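Local coordinates for alginase (Pseudoalteromonas, PDB 4Q8K), which is an alginate lyase of polysaccharide lyase family 18, probably cutting alginate chains by beta-elimination, at residues 224-229 / 235-240; 248-253 / 257-262; 261-264 / 270-273; 288-291 / 296-299. All blocks are in the same frame, centred on the assembly; numbering follows the deposited sequence.

Contact 1: 224-229 / 235-240. With SO4 (sulfate ion), chain C.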
loop_
_atom_site.group_PDB
_atom_site.type_symbol
_atom_site.label_atom_id
_atom_site.label_comp_id
_atom_site.label_asym_id
_atom_site.label_seq_id
_atom_site.Cartn_x
_atom_site.Cartn_y
_atom_site.Cartn_z
ATOM N N ILE A 224 -0.063 -0.417 1.690
ATOM C CA ILE A 224 -1.505 -0.172 1.549
ATOM C C ILE A 224 -1.815 0.961 0.569
ATOM O O ILE A 224 -2.967 1.173 0.202
ATOM C CB ILE A 224 -2.217 0.120 2.904
ATOM C CG1 ILE A 224 -1.704 1.412 3.545
ATOM C CG2 ILE A 224 -2.079 -1.056 3.886
ATOM C CD1 ILE A 224 -2.512 1.832 4.746
ATOM N N SER A 225 -0.783 1.684 0.160
ATOM C CA SER A 225 -0.932 2.681 -0.897
ATOM C C SER A 225 0.437 3.028 -1.466
ATOM O O SER A 225 1.433 3.039 -0.747
ATOM C CB SER A 225 -1.688 3.920 -0.390
ATOM O OG SER A 225 -0.861 4.745 0.411
ATOM N N GLN A 226 0.500 3.301 -2.760
ATOM C CA GLN A 226 1.773 3.652 -3.365
ATOM C C GLN A 226 1.628 4.354 -4.703
ATOM O O GLN A 226 0.671 4.119 -5.442
ATOM C CB GLN A 226 2.661 2.419 -3.534
ATOM C CG GLN A 226 2.076 1.367 -4.431
ATOM C CD GLN A 226 3.027 0.211 -4.615
ATOM O OE1 GLN A 226 4.072 0.349 -5.253
ATOM N NE2 GLN A 226 2.672 -0.934 -4.058
ATOM N N HIS A 227 2.586 5.225 -4.998
ATOM C CA HIS A 227 2.762 5.716 -6.349
ATOM C C HIS A 227 3.845 4.850 -6.976
ATOM O O HIS A 227 4.950 4.739 -6.454
ATOM C CB HIS A 227 3.146 7.200 -6.364
ATOM C CG HIS A 227 1.995 8.119 -6.090
ATOM N ND1 HIS A 227 1.693 8.582 -4.826
ATOM C CD2 HIS A 227 1.052 8.636 -6.915
ATOM C CE1 HIS A 227 0.625 9.358 -4.886
ATOM N NE2 HIS A 227 0.215 9.407 -6.143
ATOM N N HIS A 228 3.510 4.210 -8.085
ATOM C CA HIS A 228 4.422 3.294 -8.747
ATOM C C HIS A 228 5.023 3.988 -9.970
ATOM O O HIS A 228 4.349 4.788 -10.631
ATOM C CB HIS A 228 3.645 2.044 -9.156
ATOM C CG HIS A 228 4.504 0.900 -9.585
ATOM N ND1 HIS A 228 4.655 -0.243 -8.821
ATOM C CD2 HIS A 228 5.228 0.696 -10.709
ATOM C CE1 HIS A 228 5.448 -1.088 -9.451
ATOM N NE2 HIS A 228 5.811 -0.543 -10.600
ATOM N N ALA A 229 6.288 3.701 -10.261
ATOM C CA ALA A 229 6.938 4.235 -11.455
ATOM C C ALA A 229 6.559 3.414 -12.691
ATOM O O ALA A 229 5.935 2.364 -12.566
ATOM C CB ALA A 229 8.439 4.250 -11.271
ATOM N N ILE A 235 7.647 5.449 -5.935
ATOM C CA ILE A 235 7.803 6.876 -5.748
ATOM C C ILE A 235 7.295 7.236 -4.358
ATOM O O ILE A 235 7.885 8.064 -3.651
ATOM C CB ILE A 235 6.997 7.624 -6.819
ATOM C CG1 ILE A 235 7.447 7.187 -8.222
ATOM C CG2 ILE A 235 7.119 9.107 -6.633
ATOM C CD1 ILE A 235 6.536 7.657 -9.342
ATOM N N SER A 236 6.201 6.600 -3.970
ATOM C CA SER A 236 5.696 6.726 -2.615
ATOM C C SER A 236 5.161 5.374 -2.166
ATOM O O SER A 236 4.582 4.646 -2.955
ATOM C CB SER A 236 4.585 7.781 -2.544
ATOM O OG SER A 236 3.332 7.228 -2.914
ATOM N N LYS A 237 5.371 5.039 -0.899
ATOM C CA LYS A 237 4.839 3.799 -0.349
ATOM C C LYS A 237 4.425 4.017 1.095
ATOM O O LYS A 237 5.180 4.588 1.879
ATOM C CB LYS A 237 5.887 2.685 -0.413
ATOM C CG LYS A 237 6.189 2.196 -1.812
ATOM C CD LYS A 237 7.414 1.293 -1.828
ATOM C CE LYS A 237 8.689 2.088 -1.540
ATOM N NZ LYS A 237 9.897 1.217 -1.566
ATOM N N VAL A 238 3.225 3.583 1.440
ATOM C CA VAL A 238 2.752 3.658 2.818
ATOM C C VAL A 238 2.663 2.242 3.349
ATOM O O VAL A 238 2.057 1.371 2.706
ATOM C CB VAL A 238 1.371 4.310 2.918
ATOM C CG1 VAL A 238 0.900 4.355 4.365
ATOM C CG2 VAL A 238 1.406 5.718 2.321
ATOM N N TYR A 239 3.262 2.011 4.519
ATOM C CA TYR A 239 3.370 0.657 5.072
ATOM C C TYR A 239 2.637 0.500 6.387
ATOM O O TYR A 239 2.530 1.433 7.187
ATOM C CB TYR A 239 4.821 0.296 5.391
ATOM C CG TYR A 239 5.806 0.268 4.252
ATOM C CD1 TYR A 239 6.266 1.444 3.682
ATOM C CD2 TYR A 239 6.320 -0.946 3.781
ATOM C CE1 TYR A 239 7.188 1.432 2.665
ATOM C CE2 TYR A 239 7.255 -0.966 2.755
ATOM C CZ TYR A 239 7.677 0.220 2.201
ATOM O OH TYR A 239 8.601 0.219 1.183
ATOM N N VAL A 240 2.186 -0.722 6.619
ATOM C CA VAL A 240 1.757 -1.169 7.931
ATOM C C VAL A 240 2.607 -2.414 8.224
ATOM O O VAL A 240 2.516 -3.418 7.520
ATOM C CB VAL A 240 0.257 -1.496 7.969
ATOM C CG1 VAL A 240 -0.148 -1.995 9.347
ATOM C CG2 VAL A 240 -0.565 -0.268 7.583
HETATM S S SO4 C . 11.426 -2.326 1.858
HETATM O O1 SO4 C . 10.790 -2.370 3.160
HETATM O O2 SO4 C . 12.211 -3.536 1.630
HETATM O O3 SO4 C . 10.353 -2.229 0.866
HETATM O O4 SO4 C . 12.294 -1.152 1.756
HETATM O O HOH W 1 1.248 6.481 -1.040
#

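Contact 2: 248-253 / 257-262. With CA (calcium ion), chain B.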
loop_
_atom_site.group_PDB
_atom_site.type_symbol
_atom_site.label_atom_id
_atom_site.label_comp_id
_atom_site.label_asym_id
_atom_site.label_seq_id
_atom_site.Cartn_x
_atom_site.Cartn_y
_atom_site.Cartn_z
ATOM N N PHE A 248 11.491 3.780 13.457
ATOM C CA PHE A 248 10.066 4.043 13.645
ATOM C C PHE A 248 9.704 4.055 15.131
ATOM O O PHE A 248 10.567 3.830 15.981
ATOM C CB PHE A 248 9.223 3.012 12.874
ATOM C CG PHE A 248 9.657 2.826 11.435
ATOM C CD1 PHE A 248 9.690 3.904 10.566
ATOM C CD2 PHE A 248 10.042 1.581 10.957
ATOM C CE1 PHE A 248 10.092 3.748 9.255
ATOM C CE2 PHE A 248 10.448 1.422 9.640
ATOM C CZ PHE A 248 10.464 2.509 8.782
ATOM N N ASN A 249 8.441 4.338 15.440
ATOM C CA ASN A 249 7.997 4.460 16.831
ATOM C C ASN A 249 8.128 3.169 17.636
ATOM O O ASN A 249 8.442 3.216 18.831
ATOM C CB ASN A 249 6.545 4.936 16.916
ATOM C CG ASN A 249 6.350 6.351 16.407
ATOM O OD1 ASN A 249 7.280 6.993 15.919
ATOM N ND2 ASN A 249 5.122 6.835 16.504
ATOM N N ASP A 250 7.849 2.032 16.996
ATOM C CA ASP A 250 7.968 0.737 17.652
ATOM C C ASP A 250 9.249 0.047 17.188
ATOM O O ASP A 250 10.199 -0.093 17.962
ATOM C CB ASP A 250 6.737 -0.129 17.363
ATOM C CG ASP A 250 6.748 -1.443 18.122
ATOM O OD1 ASP A 250 6.278 -1.474 19.281
ATOM O OD2 ASP A 250 7.210 -2.448 17.552
ATOM N N SER A 251 9.280 -0.348 15.917
ATOM C CA SER A 251 10.457 -0.967 15.311
ATOM C C SER A 251 10.854 -2.258 16.021
ATOM O O SER A 251 12.016 -2.656 15.990
ATOM C CB SER A 251 11.642 0.009 15.283
ATOM O OG SER A 251 11.459 1.027 14.307
ATOM N N VAL A 252 9.885 -2.907 16.657
ATOM C CA VAL A 252 10.142 -4.187 17.298
ATOM C C VAL A 252 9.456 -5.309 16.528
ATOM O O VAL A 252 8.242 -5.341 16.422
ATOM C CB VAL A 252 9.655 -4.197 18.760
ATOM C CG1 VAL A 252 9.805 -5.584 19.351
ATOM C CG2 VAL A 252 10.426 -3.164 19.589
ATOM N N ALA A 253 10.238 -6.241 16.005
ATOM C CA ALA A 253 9.683 -7.308 15.177
ATOM C C ALA A 253 8.679 -8.185 15.909
ATOM O O ALA A 253 8.898 -8.581 17.054
ATOM C CB ALA A 253 10.806 -8.169 14.597
ATOM N N ILE A 257 2.486 -4.849 17.401
ATOM C CA ILE A 257 2.378 -3.402 17.251
ATOM C C ILE A 257 2.924 -3.018 15.886
ATOM O O ILE A 257 4.123 -3.087 15.646
ATOM C CB ILE A 257 3.146 -2.647 18.351
ATOM C CG1 ILE A 257 2.596 -3.027 19.730
ATOM C CG2 ILE A 257 3.053 -1.137 18.130
ATOM C CD1 ILE A 257 3.314 -2.329 20.887
ATOM N N PHE A 258 2.039 -2.626 14.978
ATOM C CA PHE A 258 2.462 -2.315 13.628
ATOM C C PHE A 258 2.870 -0.854 13.524
ATOM O O PHE A 258 2.143 0.025 13.972
ATOM C CB PHE A 258 1.328 -2.609 12.644
ATOM C CG PHE A 258 0.905 -4.040 12.644
ATOM C CD1 PHE A 258 -0.074 -4.485 13.515
ATOM C CD2 PHE A 258 1.526 -4.954 11.805
ATOM C CE1 PHE A 258 -0.455 -5.820 13.528
ATOM C CE2 PHE A 258 1.156 -6.295 11.815
ATOM C CZ PHE A 258 0.164 -6.726 12.682
ATOM N N ASP A 259 4.044 -0.617 12.954
ATOM C CA ASP A 259 4.456 0.726 12.582
ATOM C C ASP A 259 3.726 1.118 11.308
ATOM O O ASP A 259 3.589 0.314 10.381
ATOM C CB ASP A 259 5.957 0.763 12.330
ATOM C CG ASP A 259 6.758 0.577 13.601
ATOM O OD1 ASP A 259 6.641 1.437 14.499
ATOM O OD2 ASP A 259 7.479 -0.430 13.709
ATOM N N VAL A 260 3.246 2.352 11.265
ATOM C CA VAL A 260 2.671 2.880 10.044
ATOM C C VAL A 260 3.595 3.997 9.618
ATOM O O VAL A 260 3.825 4.943 10.372
ATOM C CB VAL A 260 1.259 3.445 10.258
ATOM C CG1 VAL A 260 0.718 4.013 8.947
ATOM C CG2 VAL A 260 0.333 2.380 10.830
ATOM N N TYR A 261 4.167 3.874 8.432
ATOM C CA TYR A 261 5.159 4.835 7.992
ATOM C C TYR A 261 5.115 4.991 6.496
ATOM O O TYR A 261 4.466 4.203 5.784
ATOM C CB TYR A 261 6.574 4.425 8.443
ATOM C CG TYR A 261 7.073 3.094 7.909
ATOM C CD1 TYR A 261 7.770 3.017 6.705
ATOM C CD2 TYR A 261 6.879 1.930 8.630
ATOM C CE1 TYR A 261 8.247 1.809 6.230
ATOM C CE2 TYR A 261 7.350 0.706 8.158
ATOM C CZ TYR A 261 8.033 0.658 6.965
ATOM O OH TYR A 261 8.492 -0.558 6.498
ATOM N N VAL A 262 5.815 6.008 6.017
ATOM C CA VAL A 262 5.859 6.271 4.601
ATOM C C VAL A 262 7.296 6.350 4.114
ATOM O O VAL A 262 8.189 6.823 4.828
ATOM C CB VAL A 262 5.098 7.574 4.263
ATOM C CG1 VAL A 262 5.744 8.765 4.982
ATOM C CG2 VAL A 262 5.077 7.790 2.761
HETATM CA CA CA B . 6.209 -4.156 16.085
HETATM O O HOH W 2 6.019 4.052 13.689
HETATM O O HOH W 3 7.490 -3.020 14.256
#

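Contact 3: 261-264 / 270-273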
loop_
_atom_site.group_PDB
_atom_site.type_symbol
_atom_site.label_atom_id
_atom_site.label_comp_id
_atom_site.label_asym_id
_atom_site.label_seq_id
_atom_site.Cartn_x
_atom_site.Cartn_y
_atom_site.Cartn_z
ATOM N N TYR A 261 4.167 3.874 8.432
ATOM C CA TYR A 261 5.159 4.835 7.992
ATOM C C TYR A 261 5.115 4.991 6.496
ATOM O O TYR A 261 4.466 4.203 5.784
ATOM C CB TYR A 261 6.574 4.425 8.443
ATOM C CG TYR A 261 7.073 3.094 7.909
ATOM C CD1 TYR A 261 7.770 3.017 6.705
ATOM C CD2 TYR A 261 6.879 1.930 8.630
ATOM C CE1 TYR A 261 8.247 1.809 6.230
ATOM C CE2 TYR A 261 7.350 0.706 8.158
ATOM C CZ TYR A 261 8.033 0.658 6.965
ATOM O OH TYR A 261 8.492 -0.558 6.498
ATOM N N VAL A 262 5.815 6.008 6.017
ATOM C CA VAL A 262 5.859 6.271 4.601
ATOM C C VAL A 262 7.296 6.350 4.114
ATOM O O VAL A 262 8.189 6.823 4.828
ATOM C CB VAL A 262 5.098 7.574 4.263
ATOM C CG1 VAL A 262 5.744 8.765 4.982
ATOM C CG2 VAL A 262 5.077 7.790 2.761
ATOM N N ARG A 263 7.534 5.857 2.905
ATOM C CA ARG A 263 8.786 6.147 2.218
ATOM C C ARG A 263 8.447 6.940 0.977
ATOM O O ARG A 263 7.554 6.543 0.209
ATOM C CB ARG A 263 9.493 4.861 1.792
ATOM C CG ARG A 263 10.070 4.070 2.938
ATOM C CD ARG A 263 10.700 2.765 2.469
ATOM N NE ARG A 263 11.541 2.229 3.531
ATOM C CZ ARG A 263 12.837 2.491 3.638
ATOM N NH1 ARG A 263 13.427 3.260 2.732
ATOM N NH2 ARG A 263 13.536 1.992 4.649
ATOM N N LEU A 264 9.170 8.041 0.790
ATOM C CA LEU A 264 9.036 8.914 -0.370
ATOM C C LEU A 264 10.369 9.028 -1.094
ATOM O O LEU A 264 11.385 9.377 -0.490
ATOM C CB LEU A 264 8.578 10.314 0.060
ATOM C CG LEU A 264 7.241 10.378 0.794
ATOM C CD1 LEU A 264 6.948 11.819 1.255
ATOM C CD2 LEU A 264 6.127 9.865 -0.104
ATOM N N ASN A 270 16.685 9.122 -3.847
ATOM C CA ASN A 270 16.820 8.438 -2.568
ATOM C C ASN A 270 15.538 8.465 -1.751
ATOM O O ASN A 270 14.845 9.484 -1.697
ATOM C CB ASN A 270 17.975 9.029 -1.765
ATOM C CG ASN A 270 19.269 9.057 -2.550
ATOM O OD1 ASN A 270 19.964 10.070 -2.581
ATOM N ND2 ASN A 270 19.596 7.943 -3.196
ATOM N N GLU A 271 15.222 7.344 -1.110
ATOM C CA GLU A 271 14.026 7.278 -0.285
ATOM C C GLU A 271 14.229 7.968 1.054
ATOM O O GLU A 271 15.242 7.768 1.731
ATOM C CB GLU A 271 13.586 5.831 -0.049
ATOM C CG GLU A 271 13.057 5.137 -1.291
ATOM C CD GLU A 271 12.435 3.778 -0.980
ATOM O OE1 GLU A 271 12.893 3.087 -0.045
ATOM O OE2 GLU A 271 11.464 3.408 -1.665
ATOM N N GLU A 272 13.250 8.780 1.431
ATOM C CA GLU A 272 13.177 9.319 2.778
ATOM C C GLU A 272 12.017 8.647 3.489
ATOM O O GLU A 272 10.919 8.566 2.947
ATOM C CB GLU A 272 12.975 10.841 2.728
ATOM C CG GLU A 272 14.092 11.552 1.982
ATOM C CD GLU A 272 13.972 13.079 1.987
ATOM O OE1 GLU A 272 13.339 13.653 2.903
ATOM O OE2 GLU A 272 14.528 13.698 1.057
ATOM N N LYS A 273 12.263 8.149 4.694
ATOM C CA LYS A 273 11.225 7.474 5.457
ATOM C C LYS A 273 10.810 8.275 6.678
ATOM O O LYS A 273 11.599 9.068 7.214
ATOM C CB LYS A 273 11.682 6.073 5.855
ATOM C CG LYS A 273 12.729 6.028 6.968
ATOM C CD LYS A 273 13.304 4.608 7.042
ATOM C CE LYS A 273 13.800 4.233 8.428
ATOM N NZ LYS A 273 14.463 2.883 8.400
#

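Contact 4: 288-291 / 296-299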
loop_
_atom_site.group_PDB
_atom_site.type_symbol
_atom_site.label_atom_id
_atom_site.label_comp_id
_atom_site.label_asym_id
_atom_site.label_seq_id
_atom_site.Cartn_x
_atom_site.Cartn_y
_atom_site.Cartn_z
ATOM N N ARG A 288 -4.570 9.975 4.441
ATOM C CA ARG A 288 -4.723 10.940 3.353
ATOM C C ARG A 288 -3.419 11.066 2.575
ATOM O O ARG A 288 -2.377 11.397 3.137
ATOM C CB ARG A 288 -5.169 12.318 3.871
ATOM C CG ARG A 288 -5.511 13.311 2.758
ATOM C CD ARG A 288 -6.304 14.514 3.300
ATOM N NE ARG A 288 -6.845 15.350 2.226
ATOM C CZ ARG A 288 -6.267 16.466 1.806
ATOM N NH1 ARG A 288 -6.797 17.186 0.822
ATOM N NH2 ARG A 288 -5.146 16.868 2.384
ATOM N N VAL A 289 -3.487 10.796 1.277
ATOM C CA VAL A 289 -2.328 10.902 0.410
ATOM C C VAL A 289 -2.628 11.939 -0.651
ATOM O O VAL A 289 -3.627 11.830 -1.362
ATOM C CB VAL A 289 -2.021 9.554 -0.282
ATOM C CG1 VAL A 289 -0.822 9.684 -1.197
ATOM C CG2 VAL A 289 -1.783 8.476 0.761
ATOM N N VAL A 290 -1.768 12.944 -0.751
ATOM C CA VAL A 290 -1.931 13.981 -1.758
ATOM C C VAL A 290 -0.714 14.052 -2.658
ATOM O O VAL A 290 0.417 14.094 -2.178
ATOM C CB VAL A 290 -2.132 15.365 -1.106
ATOM C CG1 VAL A 290 -2.363 16.418 -2.177
ATOM C CG2 VAL A 290 -3.287 15.322 -0.109
ATOM N N ASN A 291 -0.945 14.045 -3.965
ATOM C CA ASN A 291 0.097 14.345 -4.920
ATOM C C ASN A 291 -0.227 15.677 -5.559
ATOM O O ASN A 291 -1.064 15.738 -6.451
ATOM C CB ASN A 291 0.181 13.295 -6.021
ATOM C CG ASN A 291 1.128 13.710 -7.128
ATOM O OD1 ASN A 291 2.052 14.503 -6.911
ATOM N ND2 ASN A 291 0.898 13.194 -8.326
ATOM N N VAL A 296 4.495 15.287 -2.821
ATOM C CA VAL A 296 3.663 14.235 -2.249
ATOM C C VAL A 296 3.641 14.312 -0.733
ATOM O O VAL A 296 4.689 14.358 -0.098
ATOM C CB VAL A 296 4.149 12.833 -2.661
ATOM C CG1 VAL A 296 3.361 11.764 -1.924
ATOM C CG2 VAL A 296 4.009 12.665 -4.169
ATOM N N GLU A 297 2.436 14.318 -0.175
ATOM C CA GLU A 297 2.219 14.404 1.255
ATOM C C GLU A 297 1.326 13.276 1.759
ATOM O O GLU A 297 0.294 12.979 1.154
ATOM C CB GLU A 297 1.573 15.744 1.578
ATOM C CG GLU A 297 1.060 15.865 2.985
ATOM C CD GLU A 297 0.336 17.169 3.179
ATOM O OE1 GLU A 297 0.852 18.022 3.924
ATOM O OE2 GLU A 297 -0.732 17.354 2.565
ATOM N N VAL A 298 1.725 12.662 2.873
ATOM C CA VAL A 298 0.933 11.622 3.519
ATOM C C VAL A 298 0.606 12.034 4.943
ATOM O O VAL A 298 1.487 12.505 5.669
ATOM C CB VAL A 298 1.683 10.275 3.543
ATOM C CG1 VAL A 298 0.813 9.181 4.182
ATOM C CG2 VAL A 298 2.084 9.886 2.135
ATOM N N THR A 299 -0.655 11.859 5.332
ATOM C CA THR A 299 -1.096 12.172 6.681
ATOM C C THR A 299 -1.821 10.979 7.301
ATOM O O THR A 299 -2.711 10.390 6.682
ATOM C CB THR A 299 -2.047 13.387 6.698
ATOM O OG1 THR A 299 -1.385 14.525 6.138
ATOM C CG2 THR A 299 -2.513 13.701 8.107
HETATM O O HOH W 4 -1.722 14.442 3.497
HETATM O O HOH W 5 -3.616 18.858 2.783
#

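Contact 1: 224-229 / 235-240
Ser-236 fits its hydroxyl into the notch between the ring and the backbone of His-227. Ser-236 OG meets the ring edge near its plane, 2.9 Å from His-227 ND1. The same OG accepts the N-H of His-227, with His-227 N 3.0 Å away. With chi1 of Ser-236 at 84°, OG lies between backbone N and carbonyl carbon, turned back to strand 224-228. Ile-235 N bonds to His-227 O at 2.8 Å, and Ser-236 N reaches that oxygen weakly. Ile-235 and Ser-236 thus both face His-227, a classic beta bulge. It sets Ile-235 CD1 beside Ala-229 CA and His-228 O. Further along, Val-238 CG2 presses on Ser-225 OG at 3.1 Å. A water fills in between the two short serines, bonded to both hydroxyls. Ile-224 CG1 packs on Val-238 CG1 at 4.0 Å, and its CD1 on the CG2 branch of Val-240. Tyr-239 turns off the hairpin and donates from OH to O3 of a sulfate at 3.0 Å. A leucine here would probably cost the sulfate its bond from the hydroxyl and Tyr-261 its stacking mate on this face. The hairpin lies between strands 316-319 and 257-265 of one sheet. Its Ser-225 and His-227 face rests on strand 284-292 of the other sheet, and His-227 NE2 bonds to Glu-206.

Contact 2: 248-253 / 257-262
Asp-259 OD1 is gripped by the backbone N of Asp-250 at 2.8 Å, by a water and, weakly, by the backbone N of Ser-251. That water is also bound by Asn-249 N. The other oxygen, Asp-259 OD2, accepts hydrogen bonds from Ser-251 N at 2.9 Å and from a second water. Both carboxylate oxygens use the syn lone pair toward the two backbone N-H groups. One aspartate therefore holds two successive peptides, and its carboxylate is fixed against rotation. The second water is itself a ligand of the calcium ion. Asp-250 OD2 binds this metal at 2.5 Å, together with the carbonyl oxygens of Val-252 and Ile-257. Asp-242 and Asn-255 complete the site. This is a calcium-binding loop folded back on the strand that follows it, and Asp-259 is a second-shell residue. Asp-250 OD2 also accepts Val-252 N from above the carboxylate plane, closing an Asx turn. Asp-250 CG stands anti to the backbone N (chi1 -175°), which carries the carboxylate over to the metal and to Ile-257. There Asp-250 OD1 touches the CG2 branch of Ile-257 at 3.4 Å. At the other end, the rings of Phe-248 and Tyr-261 stack face to face, with centroids 3.8 Å apart and planes at 14°. Phe-248 CZ lies over the centre of the tyrosine ring. Tyr-239 stacks on the opposite face of Tyr-261. Phe-248 N bonds to Ser-251 OG, whose further partner is the carbonyl of Glu-245.

Contact 3: 261-264 / 270-273
The guanidinium of Arg-263 has Lys-273 CD over one face, 3.6 Å from Arg-263 NH2. At its edge, in plane, is Glu-271 CB, 3.8 Å from Arg-263 NH1. The carboxylate of Glu-271 comes in obliquely, its plane 33° from that of the guanidinium. Arg-263 NH1 and Glu-271 OE1 form a salt bridge at 2.8 Å, but the hydrogen bond is bent and weak. Arg-263 and Lys-273 run side by side in the same direction. Their ends, NH2 and NZ, are 4.0 Å apart, and both make salt bridges to Glu-245, which probably offsets the like charges. Lys-273 NZ also bonds to Ser-246 O. A leucine in place of Arg-263 would probably leave Glu-271 OE1 without its mate and Lys-273 CD without the flat group beneath it. Below this charged face the backbones pair antiparallel. Leu-264 N bonds to Glu-272 O at 2.8 Å, and Glu-272 N to Leu-264 O at 2.7 Å, both nearly straight. Glu-271 OE2 pairs with Lys-237 and Arg-265. A sulfate, probably from the crystallisation liquor, lies about 4 Å from the Arg-263 side chain (nearest atoms); it may mark a place where an anion can sit. Strand 257-265 continues the sheet through backbone bonds from Arg-263 to Lys-237 on strand 234-241. On the other face, Leu-264 packs on Val-296, Phe-305 and Ile-307 of the second sheet.

Contact 4: 288-291 / 296-299
Arg-288 and Glu-297 share one face of the strand pair, with Val-290 between them. Arg-288 NH2 and Glu-297 OE2 are 4.4 Å apart, too far for a salt bridge. A water at the guanidinium edge lies near both, but too close to Arg-288 NH2 for a bridge to be certain. Val-290 CG2 lies against one face of the guanidinium, 3.5 Å from its plane and toward its rim. The Arg-288 chain is extended and leaves anti to the backbone N (chi1 -173°), which carries its end over this valine. Its NE also makes a long, weak ion pair with Glu-209. The strands form an antiparallel beta hairpin within the second sheet of the sandwich. Val-290 N bonds to Glu-297 O at 2.8 Å, and Glu-297 N returns to Val-290 O at 2.9 Å. Arg-288 and Thr-299 make a second such pair. A further water donates to Arg-288 O and bonds to Thr-299 OG1, which is also bonded to Ser-304. The opposite face is mainly apolar. There Val-289 CG2 meets Val-298 CG2 at 4.3 Å, and Val-296 CG2 touches Asn-291 OD1. Asn-291 ND2 bonds to Glu-206, while its OD1 takes the N-H of Gly-294.

In the fold
Contacts 1 and 4 are buried hairpins, one in each sheet of the sandwich, and their inner faces meet where His-227 packs on Val-289 and Asn-291. Contacts 2 and 3 are only partly buried; contact 1 is nearest the chain centre. Contacts 2 and 3 both use strand 257-265 and share Tyr-261 and Val-262. The chemistry follows the place: metal ligands and a held aspartate in contact 2, salt bridges in contact 3, mixed polar and apolar packing inside contact 1, and valines under a watered rim in contact 4. The Lys-237 to Glu-271 salt bridge ties contact 1 to contact 3. Val-262 on Val-298 joins contacts 2 and 3 to contact 4.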